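Local atomic coordinates of protein translation elongation factor 1A (Methanosarcina mazei, PDB entry 3WND), a protein that binds cysteinyl-tRNA(Cys) when loaded with GTP and probably acts in translation elongation, much as SelB and EF-Tu do. Residues A[97-100]-A[101-104]; A[125-128]-A[129-132]; A[165-168]-A[169-173]; A[270-274]-A[275-279]. All blocks are in the same frame, centred on the assembly; numbering follows the deposited sequence.

Contact 1. Residues A[97-100]-A[101-104]; sequences DAHT and GECI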
ATOM      1  N   ASP A  97      -2.057  20.885   4.431  1.00 17.12           N
ATOM      2  CA  ASP A  97      -3.426  20.882   4.955  1.00 18.32           C
ATOM      3  C   ASP A  97      -3.665  19.609   5.765  1.00 16.40           C
ATOM      4  O   ASP A  97      -2.727  18.852   6.105  1.00 16.06           O
ATOM      5  CB  ASP A  97      -4.452  20.991   3.814  1.00 20.62           C
ATOM      6  CG  ASP A  97      -4.448  19.800   2.869  1.00 18.48           C
ATOM      7  OD1 ASP A  97      -3.767  18.814   3.146  1.00 22.01           O
ATOM      8  OD2 ASP A  97      -5.193  19.845   1.847  1.00 23.36           O
ATOM      9  N   ALA A  98      -4.921  19.374   6.078  1.00 16.88           N
ATOM     10  CA  ALA A  98      -5.272  18.293   7.034  1.00 17.80           C
ATOM     11  C   ALA A  98      -4.982  16.931   6.420  1.00 16.71           C
ATOM     12  O   ALA A  98      -4.466  16.019   7.123  1.00 15.55           O
ATOM     13  CB  ALA A  98      -6.737  18.397   7.395  1.00 18.45           C
ATOM     14  N   HIS A  99      -5.220  16.805   5.103  1.00 15.28           N
ATOM     15  CA  HIS A  99      -4.992  15.512   4.493  1.00 14.56           C
ATOM     16  C   HIS A  99      -3.560  15.207   4.204  1.00 15.94           C
ATOM     17  O   HIS A  99      -3.126  14.045   4.255  1.00 14.40           O
ATOM     18  CB  HIS A  99      -5.917  15.231   3.312  1.00 15.82           C
ATOM     19  CG  HIS A  99      -7.344  15.109   3.754  1.00 19.25           C
ATOM     20  ND1 HIS A  99      -8.311  15.807   3.211  1.00 22.76           N
ATOM     21  CD2 HIS A  99      -7.926  14.349   4.825  1.00 19.88           C
ATOM     22  CE1 HIS A  99      -9.526  15.469   3.793  1.00 21.31           C
ATOM     23  NE2 HIS A  99      -9.273  14.633   4.833  1.00 21.95           N
ATOM     24  N   THR A 100      -2.781  16.246   3.897  1.00 13.45           N
ATOM     25  CA  THR A 100      -1.324  16.006   3.763  1.00 15.09           C
ATOM     26  C   THR A 100      -0.805  15.539   5.105  1.00 15.70           C
ATOM     27  O   THR A 100      -0.016  14.590   5.189  1.00 15.68           O
ATOM     28  CB  THR A 100      -0.679  17.316   3.389  1.00 17.46           C
ATOM     29  OG1 THR A 100      -1.053  17.619   2.055  1.00 17.93           O
ATOM     30  CG2 THR A 100       0.848  17.171   3.473  1.00 15.53           C
ATOM     31  N   GLY A 101      -1.279  16.149   6.185  1.00 14.56           N
ATOM     32  CA  GLY A 101      -0.860  15.695   7.521  1.00 14.18           C
ATOM     33  C   GLY A 101      -1.293  14.231   7.804  1.00 14.69           C
ATOM     34  O   GLY A 101      -0.528  13.452   8.363  1.00 13.45           O
ATOM     35  N   GLU A 102      -2.523  13.903   7.463  1.00 13.33           N
ATOM     36  CA  GLU A 102      -3.056  12.531   7.663  1.00 14.30           C
ATOM     37  C   GLU A 102      -2.218  11.530   6.877  1.00 12.80           C
ATOM     38  O   GLU A 102      -1.872  10.421   7.372  1.00 13.54           O
ATOM     39  CB  GLU A 102      -4.514  12.488   7.227  1.00 12.80           C
ATOM     40  CG  GLU A 102      -5.144  11.122   7.577  1.00 11.57           C
ATOM     41  CD  GLU A 102      -6.602  11.126   7.194  1.00 13.60           C
ATOM     42  OE1 GLU A 102      -6.924  11.377   6.021  1.00 14.88           O
ATOM     43  OE2 GLU A 102      -7.443  10.945   8.118  1.00 15.49           O
ATOM     44  N   CYS A 103      -1.886  11.879   5.626  1.00 12.37           N
ATOM     45  CA  CYS A 103      -0.991  10.952   4.819  1.00 12.67           C
ATOM     46  C   CYS A 103       0.384  10.748   5.452  1.00 12.64           C
ATOM     47  O   CYS A 103       0.918   9.642   5.445  1.00 12.68           O
ATOM     48  CB  CYS A 103      -0.749  11.540   3.391  1.00 14.34           C
ATOM     49  SG  CYS A 103      -2.222  11.303   2.354  1.00 16.06           S
ATOM     50  N   ILE A 104       1.016  11.867   5.922  1.00 12.11           N
ATOM     51  CA  ILE A 104       2.277  11.750   6.629  1.00 13.49           C
ATOM     52  C   ILE A 104       2.152  10.861   7.842  1.00 11.65           C
ATOM     53  O   ILE A 104       2.967   9.991   8.050  1.00 11.99           O
ATOM     54  CB  ILE A 104       2.771  13.159   7.051  1.00 11.51           C
ATOM     55  CG1 ILE A 104       3.186  13.897   5.757  1.00 14.21           C
ATOM     56  CG2 ILE A 104       3.942  13.087   8.068  1.00 11.89           C
ATOM     57  CD1 ILE A 104       3.517  15.375   6.011  1.00 14.06           C
TER
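His99 and Glu102, three residues apart near the start of helix 98-109, run side by side and point the same way. The carboxylate arrives at the edge of the imidazole, near the ring plane, with Glu102 OE1 3.4 Å from His99 CD2, and the two flat groups are turned 30° from each other. Glu102 gets there on an extended chain whose CG stands opposite its own backbone N (chi1 -173°). Both polar ends have firmer partners: His99 ND1 bonds to Glu30, while Glu102 OE1 accepts from Tyr70 OH and forms a salt bridge with Arg362. OE1 thus has two partners, and the nearby arginine probably favours the charged form.

A turn apart, Thr100 and Ile104 meet through Thr100 CG2 and Ile104 CD1, 4.1 Å from each other, the two side chains crossing at a slant. Rotation about chi1 (-71°) sends this methyl along the helix and leaves OG1 to bond back to Gly95 O. Ile104 CG1 also rests on Thr100 O, 3.3 Å away, the carbonyl that receives Ile104 N. Asp97 is the N-cap: its OD1 takes the N-H of Thr100 at 2.9 Å, nearly straight, and its OD2 bonds to Thr29. The main-chain ladder opens with Gly101 N to Asp97 O at 3.1 Å.

Helix 98-109 connects strands 86-91 and 115-119 in a beta-alpha-beta unit; Cys103 and Ile104 lie on Leu89 and Thr100 on Ile91 of the first strand, while His99 leans on the loop residues Thr29 and Pro71.

Contact 2. Residues A[125-128]-A[129-132]; sequences THMH and AIDE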
ATOM      1  N   THR A 125       3.933  28.369  -9.074  1.00 17.97           N
ATOM      2  CA  THR A 125       4.621  28.896  -7.919  1.00 18.15           C
ATOM      3  C   THR A 125       5.965  29.394  -8.353  1.00 20.13           C
ATOM      4  O   THR A 125       6.184  29.561  -9.559  1.00 23.41           O
ATOM      5  CB  THR A 125       4.683  27.857  -6.794  1.00 20.85           C
ATOM      6  OG1 THR A 125       5.213  28.471  -5.624  1.00 18.43           O
ATOM      7  CG2 THR A 125       5.489  26.645  -7.158  1.00 17.43           C
ATOM      8  N   HIS A 126       6.847  29.734  -7.405  1.00 19.61           N
ATOM      9  CA  HIS A 126       8.129  30.327  -7.699  1.00 19.31           C
ATOM     10  C   HIS A 126       9.137  29.654  -6.872  1.00 17.20           C
ATOM     11  O   HIS A 126       8.851  29.142  -5.764  1.00 16.19           O
ATOM     12  CB  HIS A 126       8.165  31.853  -7.359  1.00 21.47           C
ATOM     13  CG  HIS A 126       7.037  32.714  -7.996  1.00 26.69           C
ATOM     14  ND1 HIS A 126       7.062  33.127  -9.287  1.00 35.81           N
ATOM     15  CD2 HIS A 126       5.909  33.266  -7.431  1.00 27.11           C
ATOM     16  CE1 HIS A 126       5.977  33.901  -9.563  1.00 44.45           C
ATOM     17  NE2 HIS A 126       5.248  33.990  -8.424  1.00 37.36           N
ATOM     18  N   MET A 127      10.406  29.667  -7.370  1.00 18.82           N
ATOM     19  CA  MET A 127      11.528  29.066  -6.676  1.00 20.67           C
ATOM     20  C   MET A 127      11.582  29.411  -5.200  1.00 18.67           C
ATOM     21  O   MET A 127      11.809  28.528  -4.331  1.00 19.23           O
ATOM     22  CB  MET A 127      12.905  29.379  -7.340  1.00 26.63           C
ATOM     23  CG  MET A 127      14.047  28.432  -6.888  1.00 36.63           C
ATOM     24  SD  MET A 127      13.721  26.616  -6.972  1.00 53.21           S
ATOM     25  CE  MET A 127      13.183  26.476  -8.675  1.00 35.75           C
ATOM     26  N   HIS A 128      11.411  30.700  -4.870  1.00 19.90           N
ATOM     27  CA  HIS A 128      11.600  31.062  -3.503  1.00 16.97           C
ATOM     28  C   HIS A 128      10.498  30.517  -2.621  1.00 16.36           C
ATOM     29  O   HIS A 128      10.769  30.232  -1.470  1.00 21.02           O
ATOM     30  CB  HIS A 128      11.783  32.580  -3.295  1.00 15.69           C
ATOM     31  CG  HIS A 128      13.096  33.079  -3.799  1.00 20.09           C
ATOM     32  ND1 HIS A 128      13.238  34.341  -4.304  1.00 26.84           N
ATOM     33  CD2 HIS A 128      14.333  32.425  -3.953  1.00 28.34           C
ATOM     34  CE1 HIS A 128      14.524  34.488  -4.768  1.00 28.94           C
ATOM     35  NE2 HIS A 128      15.196  33.323  -4.542  1.00 31.21           N
ATOM     36  N   ALA A 129       9.253  30.403  -3.170  1.00 14.71           N
ATOM     37  CA  ALA A 129       8.175  29.740  -2.427  1.00 15.21           C
ATOM     38  C   ALA A 129       8.450  28.220  -2.263  1.00 16.88           C
ATOM     39  O   ALA A 129       8.137  27.610  -1.211  1.00 16.67           O
ATOM     40  CB  ALA A 129       6.852  29.985  -3.120  1.00 17.81           C
ATOM     41  N   ILE A 130       8.980  27.609  -3.308  1.00 17.53           N
ATOM     42  CA  ILE A 130       9.260  26.169  -3.273  1.00 18.62           C
ATOM     43  C   ILE A 130      10.349  25.922  -2.251  1.00 21.84           C
ATOM     44  O   ILE A 130      10.261  24.952  -1.485  1.00 21.23           O
ATOM     45  CB  ILE A 130       9.744  25.670  -4.690  1.00 16.64           C
ATOM     46  CG1 ILE A 130       8.594  25.779  -5.704  1.00 15.72           C
ATOM     47  CG2 ILE A 130      10.289  24.245  -4.657  1.00 19.51           C
ATOM     48  CD1 ILE A 130       9.042  25.782  -7.176  1.00 20.81           C
ATOM     49  N   ASP A 131      11.380  26.819  -2.215  1.00 20.61           N
ATOM     50  CA  ASP A 131      12.414  26.622  -1.195  1.00 28.92           C
ATOM     51  C   ASP A 131      11.841  26.757   0.230  1.00 23.76           C
ATOM     52  O   ASP A 131      12.185  25.957   1.132  1.00 26.05           O
ATOM     53  CB  ASP A 131      13.655  27.502  -1.433  1.00 33.42           C
ATOM     54  CG  ASP A 131      14.279  27.175  -2.751  1.00 44.79           C
ATOM     55  OD1 ASP A 131      14.001  26.037  -3.247  1.00 46.07           O
ATOM     56  OD2 ASP A 131      14.942  28.046  -3.342  1.00 56.61           O
ATOM     57  N   GLU A 132      10.879  27.683   0.412  1.00 22.03           N
ATOM     58  CA  GLU A 132      10.248  27.823   1.716  1.00 20.07           C
ATOM     59  C   GLU A 132       9.401  26.619   2.075  1.00 22.05           C
ATOM     60  O   GLU A 132       9.384  26.172   3.250  1.00 29.98           O
ATOM     61  CB  GLU A 132       9.412  29.103   1.845  1.00 23.08           C
ATOM     62  CG  GLU A 132      10.282  30.336   2.022  1.00 31.34           C
ATOM     63  CD  GLU A 132       9.499  31.681   2.041  1.00 33.60           C
ATOM     64  OE1 GLU A 132       8.220  31.663   2.226  1.00 32.27           O
ATOM     65  OE2 GLU A 132      10.166  32.789   1.907  1.00 35.06           O
TER
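Ala129, first residue of 129-132, sets its methyl against Thr125, CB lying 3.4 Å from OG1 of the threonine just ahead of the helix. Ile130 follows as the buried member of the turn: its CG1 meets Thr125 CG2 at 3.5 Å, with CD1 close behind. The threonine methyl reaches this isoleucine because chi1 of -173° swings OG1 away from the backbone N and turns CG2 between N and the carbonyl carbon. Ile130 N also closes the first helical turn on O of the N-cap residue His126, at 2.9 Å. The turn begins helix 127-140, which links strands 115-119 and 150-153 in a beta-alpha-beta unit of the nucleotide-binding domain; the side chain of Thr125 is about 7 Å from that of Asp123, a residue of the GDP site.

Asp131 donates its N-H to Met127 O at 2.8 Å and folds its carboxylate back over the same turn. There OD2 lies 3.7 Å from Met127 CG, and OD1 is 3.8 Å from SD of the bent methionine chain. The same OD2 faces the edge of the His128 ring, near its plane. Glu132 N bonds to His128 O at 3.2 Å, approaching from above the carbonyl plane, and Glu132 CG packs beside that oxygen.

Contact 3. Residues A[165-168]-A[169-173]; sequences EGVD and ELKAR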
ATOM      1  N   GLU A 165       8.906  20.077 -16.010  1.00 16.58           N
ATOM      2  CA  GLU A 165      10.099  20.142 -15.224  1.00 19.28           C
ATOM      3  C   GLU A 165       9.911  19.199 -14.034  1.00 16.88           C
ATOM      4  O   GLU A 165       8.784  18.923 -13.525  1.00 16.29           O
ATOM      5  CB  GLU A 165      10.474  21.570 -14.835  1.00 24.31           C
ATOM      6  CG  GLU A 165       9.530  22.147 -13.874  1.00 23.13           C
ATOM      7  CD  GLU A 165      10.048  23.438 -13.220  1.00 28.23           C
ATOM      8  OE1 GLU A 165      11.141  24.001 -13.519  1.00 27.05           O
ATOM      9  OE2 GLU A 165       9.266  23.901 -12.403  1.00 24.81           O
ATOM     10  N   GLY A 166      11.026  18.659 -13.650  1.00 15.38           N
ATOM     11  CA  GLY A 166      11.152  17.720 -12.520  1.00 14.89           C
ATOM     12  C   GLY A 166      10.631  16.297 -12.733  1.00 15.12           C
ATOM     13  O   GLY A 166      10.946  15.415 -11.907  1.00 15.61           O
ATOM     14  N   VAL A 167       9.916  16.016 -13.833  1.00 15.37           N
ATOM     15  CA  VAL A 167       9.361  14.681 -14.018  1.00 17.26           C
ATOM     16  C   VAL A 167      10.520  13.716 -14.315  1.00 16.93           C
ATOM     17  O   VAL A 167      10.586  12.632 -13.768  1.00 17.09           O
ATOM     18  CB  VAL A 167       8.318  14.663 -15.109  1.00 15.72           C
ATOM     19  CG1 VAL A 167       7.858  13.226 -15.396  1.00 14.59           C
ATOM     20  CG2 VAL A 167       7.081  15.480 -14.657  1.00 16.22           C
ATOM     21  N   ASP A 168      11.455  14.116 -15.195  1.00 15.06           N
ATOM     22  CA  ASP A 168      12.627  13.250 -15.424  1.00 18.22           C
ATOM     23  C   ASP A 168      13.352  12.932 -14.108  1.00 17.04           C
ATOM     24  O   ASP A 168      13.725  11.772 -13.862  1.00 18.88           O
ATOM     25  CB  ASP A 168      13.624  13.919 -16.404  1.00 22.43           C
ATOM     26  CG  ASP A 168      13.114  13.939 -17.793  1.00 23.33           C
ATOM     27  OD1 ASP A 168      12.140  13.202 -18.099  1.00 26.59           O
ATOM     28  OD2 ASP A 168      13.721  14.676 -18.564  1.00 32.46           O
ATOM     29  N   GLU A 169      13.592  13.956 -13.279  1.00 18.51           N
ATOM     30  CA  GLU A 169      14.262  13.790 -11.942  1.00 18.29           C
ATOM     31  C   GLU A 169      13.406  12.830 -11.042  1.00 16.59           C
ATOM     32  O   GLU A 169      13.953  11.929 -10.389  1.00 16.74           O
ATOM     33  CB  GLU A 169      14.451  15.165 -11.263  1.00 24.19           C
ATOM     34  CG  GLU A 169      15.211  14.987  -9.954  1.00 26.11           C
ATOM     35  CD  GLU A 169      15.440  16.282  -9.172  1.00 37.26           C
ATOM     36  OE1 GLU A 169      15.224  17.367  -9.760  1.00 42.17           O
ATOM     37  OE2 GLU A 169      15.846  16.203  -7.994  1.00 34.76           O
ATOM     38  N   LEU A 170      12.079  13.020 -10.994  1.00 15.32           N
ATOM     39  CA  LEU A 170      11.246  12.093 -10.232  1.00 15.78           C
ATOM     40  C   LEU A 170      11.499  10.647 -10.756  1.00 16.37           C
ATOM     41  O   LEU A 170      11.621   9.681  -9.967  1.00 18.68           O
ATOM     42  CB  LEU A 170       9.739  12.396 -10.380  1.00 17.19           C
ATOM     43  CG  LEU A 170       8.729  11.414  -9.659  1.00 15.01           C
ATOM     44  CD1 LEU A 170       8.804  11.420  -8.130  1.00 18.40           C
ATOM     45  CD2 LEU A 170       7.287  11.695 -10.081  1.00 18.64           C
ATOM     46  N   LYS A 171      11.449  10.474 -12.073  1.00 16.04           N
ATOM     47  CA  LYS A 171      11.535   9.133 -12.575  1.00 17.66           C
ATOM     48  C   LYS A 171      12.890   8.535 -12.233  1.00 17.57           C
ATOM     49  O   LYS A 171      12.994   7.313 -11.964  1.00 18.27           O
ATOM     50  CB  LYS A 171      11.351   9.123 -14.091  1.00 16.92           C
ATOM     51  CG  LYS A 171       9.874   9.336 -14.518  1.00 18.03           C
ATOM     52  CD  LYS A 171       9.883   9.376 -16.059  1.00 24.48           C
ATOM     53  CE  LYS A 171       8.579   9.655 -16.628  1.00 27.51           C
ATOM     54  NZ  LYS A 171       8.714   9.352 -18.105  1.00 31.39           N
ATOM     55  N   ALA A 172      13.946   9.353 -12.300  1.00 16.79           N
ATOM     56  CA  ALA A 172      15.266   8.857 -12.002  1.00 18.75           C
ATOM     57  C   ALA A 172      15.380   8.473 -10.550  1.00 21.75           C
ATOM     58  O   ALA A 172      15.945   7.420 -10.238  1.00 21.80           O
ATOM     59  CB  ALA A 172      16.278   9.987 -12.321  1.00 18.07           C
ATOM     60  N   ARG A 173      14.792   9.302  -9.648  1.00 15.63           N
ATOM     61  CA  ARG A 173      14.776   8.899  -8.216  1.00 18.81           C
ATOM     62  C   ARG A 173      13.926   7.615  -7.974  1.00 19.49           C
ATOM     63  O   ARG A 173      14.277   6.777  -7.157  1.00 17.48           O
ATOM     64  CB  ARG A 173      14.252  10.100  -7.374  1.00 16.82           C
ATOM     65  CG  ARG A 173      14.192   9.783  -5.893  1.00 23.55           C
ATOM     66  CD  ARG A 173      15.541   9.299  -5.394  1.00 25.25           C
ATOM     67  NE  ARG A 173      15.526   9.016  -3.973  1.00 23.50           N
ATOM     68  CZ  ARG A 173      16.541   8.382  -3.391  1.00 33.64           C
ATOM     69  NH1 ARG A 173      17.580   8.002  -4.162  1.00 32.95           N
ATOM     70  NH2 ARG A 173      16.513   8.114  -2.078  1.00 35.18           N
TER
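Val167 and Lys171 supply the apolar side-chain contact of this first turn of helix 167-187, a case in which a lysine packs through its carbon chain while its amine lies farther on. The methyl CG1 of Val167 lies 3.8 Å from Lys171 CE, the valine crossing the lysine's stem. That stem is fully extended, and chi1 of -75° sets CG beside its own backbone N, from where it runs back along the turn; CG rests 3.5 Å from Val167 O on the way. On the valine, chi1 of 174° places CG1 opposite its backbone N and so directs it along the helix to the lysine.

The main-chain bonds form a regular ladder. Leu170 N reaches Gly166 O at 2.8 Å, Lys171 N meets Val167 O at 2.9 Å, and Ala172 N reaches Asp168 O at the same length. Gly166 is the N-cap residue and has a positive phi (74°), a conformation that glycine adopts readily.

Charges are more loosely arranged. Asp168 OD1 and Lys171 NZ remain 5.2 Å apart, too far for contact, and the lysine has a long, weak ion pair with Glu58.

Leu170 packs on Leu154 and on Ile116 of strand 115-119, so the helix start lies against the central sheet. Val167, touching Thr156, brings it to the edge of the GDP site, an arrangement consistent with the alpha/beta nucleotide-binding domain of EF-Tu-like translational GTPases.

Contact 4. Residues A[270-274]-A[275-279]; sequences GFIIS and DKEIV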
ATOM      1  N   GLY A 270      -8.064  -8.528  -0.307  1.00 14.70           N
ATOM      2  CA  GLY A 270      -7.733  -8.815   1.067  1.00 14.40           C
ATOM      3  C   GLY A 270      -7.461 -10.308   1.304  1.00 16.46           C
ATOM      4  O   GLY A 270      -6.821 -10.678   2.296  1.00 19.15           O
ATOM      5  N   PHE A 271      -7.949 -11.140   0.399  1.00 17.14           N
ATOM      6  CA  PHE A 271      -7.676 -12.565   0.503  1.00 16.80           C
ATOM      7  C   PHE A 271      -6.224 -12.799   0.205  1.00 15.56           C
ATOM      8  O   PHE A 271      -5.565 -11.983  -0.499  1.00 15.15           O
ATOM      9  CB  PHE A 271      -8.578 -13.317  -0.538  1.00 15.80           C
ATOM     10  CG  PHE A 271      -9.997 -13.570  -0.020  1.00 18.85           C
ATOM     11  CD1 PHE A 271     -10.659 -12.630   0.776  1.00 18.44           C
ATOM     12  CD2 PHE A 271     -10.660 -14.748  -0.363  1.00 20.11           C
ATOM     13  CE1 PHE A 271     -11.994 -12.884   1.226  1.00 17.02           C
ATOM     14  CE2 PHE A 271     -11.959 -14.974   0.088  1.00 22.75           C
ATOM     15  CZ  PHE A 271     -12.627 -14.097   0.870  1.00 20.61           C
ATOM     16  N   ILE A 272      -5.692 -13.894   0.687  1.00 13.04           N
ATOM     17  CA  ILE A 272      -4.278 -14.197   0.569  1.00 13.01           C
ATOM     18  C   ILE A 272      -4.120 -15.612   0.017  1.00 13.06           C
ATOM     19  O   ILE A 272      -4.820 -16.567   0.456  1.00 17.20           O
ATOM     20  CB  ILE A 272      -3.615 -14.204   1.993  1.00 15.22           C
ATOM     21  CG1 ILE A 272      -3.709 -12.764   2.611  1.00 15.14           C
ATOM     22  CG2 ILE A 272      -2.130 -14.573   1.867  1.00 16.08           C
ATOM     23  CD1 ILE A 272      -3.299 -12.746   4.095  1.00 15.92           C
ATOM     24  N   ILE A 273      -3.199 -15.756  -0.919  1.00 12.96           N
ATOM     25  CA  ILE A 273      -2.859 -17.061  -1.371  1.00 14.54           C
ATOM     26  C   ILE A 273      -1.547 -17.421  -0.656  1.00 14.57           C
ATOM     27  O   ILE A 273      -0.491 -16.697  -0.777  1.00 13.19           O
ATOM     28  CB  ILE A 273      -2.599 -17.128  -2.923  1.00 15.80           C
ATOM     29  CG1 ILE A 273      -3.962 -16.835  -3.650  1.00 15.30           C
ATOM     30  CG2 ILE A 273      -1.983 -18.480  -3.316  1.00 14.04           C
ATOM     31  CD1 ILE A 273      -3.810 -16.506  -5.124  1.00 20.74           C
ATOM     32  N   SER A 274      -1.548 -18.551   0.038  1.00 15.17           N
ATOM     33  CA  SER A 274      -0.415 -19.019   0.773  1.00 15.79           C
ATOM     34  C   SER A 274      -0.756 -20.368   1.307  1.00 16.94           C
ATOM     35  O   SER A 274      -1.943 -20.783   1.307  1.00 17.65           O
ATOM     36  CB  SER A 274       0.062 -18.084   1.892  1.00 19.76           C
ATOM     37  OG  SER A 274      -0.618 -18.298   3.037  1.00 21.96           O
ATOM     38  N   ASP A 275       0.254 -21.040   1.852  1.00 18.20           N
ATOM     39  CA  ASP A 275      -0.020 -22.428   2.398  1.00 17.38           C
ATOM     40  C   ASP A 275      -0.644 -22.355   3.786  1.00 20.06           C
ATOM     41  O   ASP A 275      -1.255 -23.310   4.237  1.00 23.59           O
ATOM     42  CB  ASP A 275       1.285 -23.197   2.449  1.00 19.63           C
ATOM     43  CG  ASP A 275       1.730 -23.687   1.098  1.00 22.88           C
ATOM     44  OD1 ASP A 275       0.920 -23.728   0.150  1.00 24.18           O
ATOM     45  OD2 ASP A 275       2.863 -24.117   1.002  1.00 27.32           O
ATOM     46  N   LYS A 276      -0.436 -21.245   4.518  1.00 19.60           N
ATOM     47  CA  LYS A 276      -0.989 -21.193   5.896  1.00 17.13           C
ATOM     48  C   LYS A 276      -1.138 -19.700   6.290  1.00 17.76           C
ATOM     49  O   LYS A 276      -0.189 -18.896   6.197  1.00 16.93           O
ATOM     50  CB  LYS A 276       0.027 -21.862   6.862  1.00 28.48           C
ATOM     51  CG  LYS A 276      -0.359 -21.800   8.305  1.00 33.76           C
ATOM     52  CD  LYS A 276      -1.774 -22.387   8.560  1.00 44.22           C
ATOM     53  CE  LYS A 276      -2.118 -22.509  10.064  1.00 58.84           C
ATOM     54  NZ  LYS A 276      -2.166 -21.172  10.761  1.00 39.26           N
ATOM     55  N   GLU A 277      -2.291 -19.355   6.835  1.00 15.51           N
ATOM     56  CA  GLU A 277      -2.513 -18.043   7.439  1.00 18.67           C
ATOM     57  C   GLU A 277      -3.315 -18.183   8.666  1.00 20.70           C
ATOM     58  O   GLU A 277      -4.079 -19.173   8.777  1.00 20.45           O
ATOM     59  CB  GLU A 277      -3.344 -17.092   6.460  1.00 16.88           C
ATOM     60  CG  GLU A 277      -2.583 -16.806   5.149  1.00 17.20           C
ATOM     61  CD  GLU A 277      -1.319 -15.988   5.360  1.00 15.46           C
ATOM     62  OE1 GLU A 277      -1.299 -15.186   6.320  1.00 18.65           O
ATOM     63  OE2 GLU A 277      -0.379 -16.190   4.559  1.00 17.67           O
ATOM     64  N   ILE A 278      -3.188 -17.201   9.578  1.00 19.57           N
ATOM     65  CA  ILE A 278      -4.121 -17.163  10.744  1.00 17.00           C
ATOM     66  C   ILE A 278      -5.460 -16.621  10.253  1.00 17.85           C
ATOM     67  O   ILE A 278      -5.507 -15.693   9.461  1.00 22.94           O
ATOM     68  CB  ILE A 278      -3.561 -16.213  11.879  1.00 20.58           C
ATOM     69  CG1 ILE A 278      -2.183 -16.727  12.300  1.00 20.93           C
ATOM     70  CG2 ILE A 278      -4.527 -16.090  13.094  1.00 24.50           C
ATOM     71  CD1 ILE A 278      -1.319 -15.791  13.148  1.00 24.48           C
ATOM     72  N   VAL A 279      -6.559 -17.229  10.716  1.00 20.39           N
ATOM     73  CA  VAL A 279      -7.857 -16.674  10.392  1.00 18.57           C
ATOM     74  C   VAL A 279      -8.618 -16.504  11.689  1.00 21.55           C
ATOM     75  O   VAL A 279      -8.836 -17.445  12.449  1.00 26.91           O
ATOM     76  CB  VAL A 279      -8.677 -17.560   9.440  1.00 22.29           C
ATOM     77  CG1 VAL A 279     -10.052 -16.993   9.292  1.00 21.54           C
ATOM     78  CG2 VAL A 279      -7.975 -17.723   8.083  1.00 20.32           C
TER
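The backbone leaves strand 272-274 almost fully stretched at Ser274, turns at Asp275 and is extended again through Lys276 and Glu277 towards strand 278-280. This is the connection between two antiparallel beta sheets: the first strand pairs with 194-203 and 224-228 in the antiparallel beta domain that probably corresponds to domain II of SelB-like factors, and the second pairs with 343-346, so the turn leads out towards the C-terminal beta domain.

Across the turn, Ser274 OG donates to Glu277 OE2 over 2.6 Å, a short bond that uses the carboxylate lone pair facing away from the other oxygen. The hydroxyl occupies the position between its own N and carbonyl carbon, chi1 86°, which presents it to the inside of the bend. It also receives a weak bond from Lys276 N at 3.3 Å, with an N-H...O angle of 133°.

Bends at chi1 and chi2 fold the Glu277 chain back and bring OE2 to the serine hydroxyl. Its buried carboxylate is well provided for, since OE2 also forms a salt bridge with Arg194 and OE1 accepts from Ser347 OG. With Arg194 so close the glutamate is probably charged. Asp275, on the exposed outer side of the turn, sends OD1 to Thr225.

Ile272 supplies the apolar flank. It crosses the glutamate at about a right angle and covers both carboxylate oxygens with different branches: Ile272 CD1 lies 3.9 Å from Glu277 OE1, and Ile272 CG2 lies 3.6 Å from Glu277 OE2.

Overall arrangement
Contacts 1, 2 and 3 all open helices of the nucleotide-binding domain, whereas contact 4 is a turn between beta sheets on the far side of the chain's centre from contacts 1, 2 and 3. The closest pair is contacts 2 and 3, with centres 18 Å and nearest atoms about 6 Å apart. None touches another. No GDP is bound in this model, but its site relates the three helix starts, measured between side chains: Thr100 is about 6 Å from Ser32, Thr125 about 7 Å from Asp123 and Val167 about 4 Å from Thr156. A citrate, probably from the crystallisation liquor, lies beside Gly101. Contact 4, centred 48 Å from contact 2, is remote from the nucleotide residues.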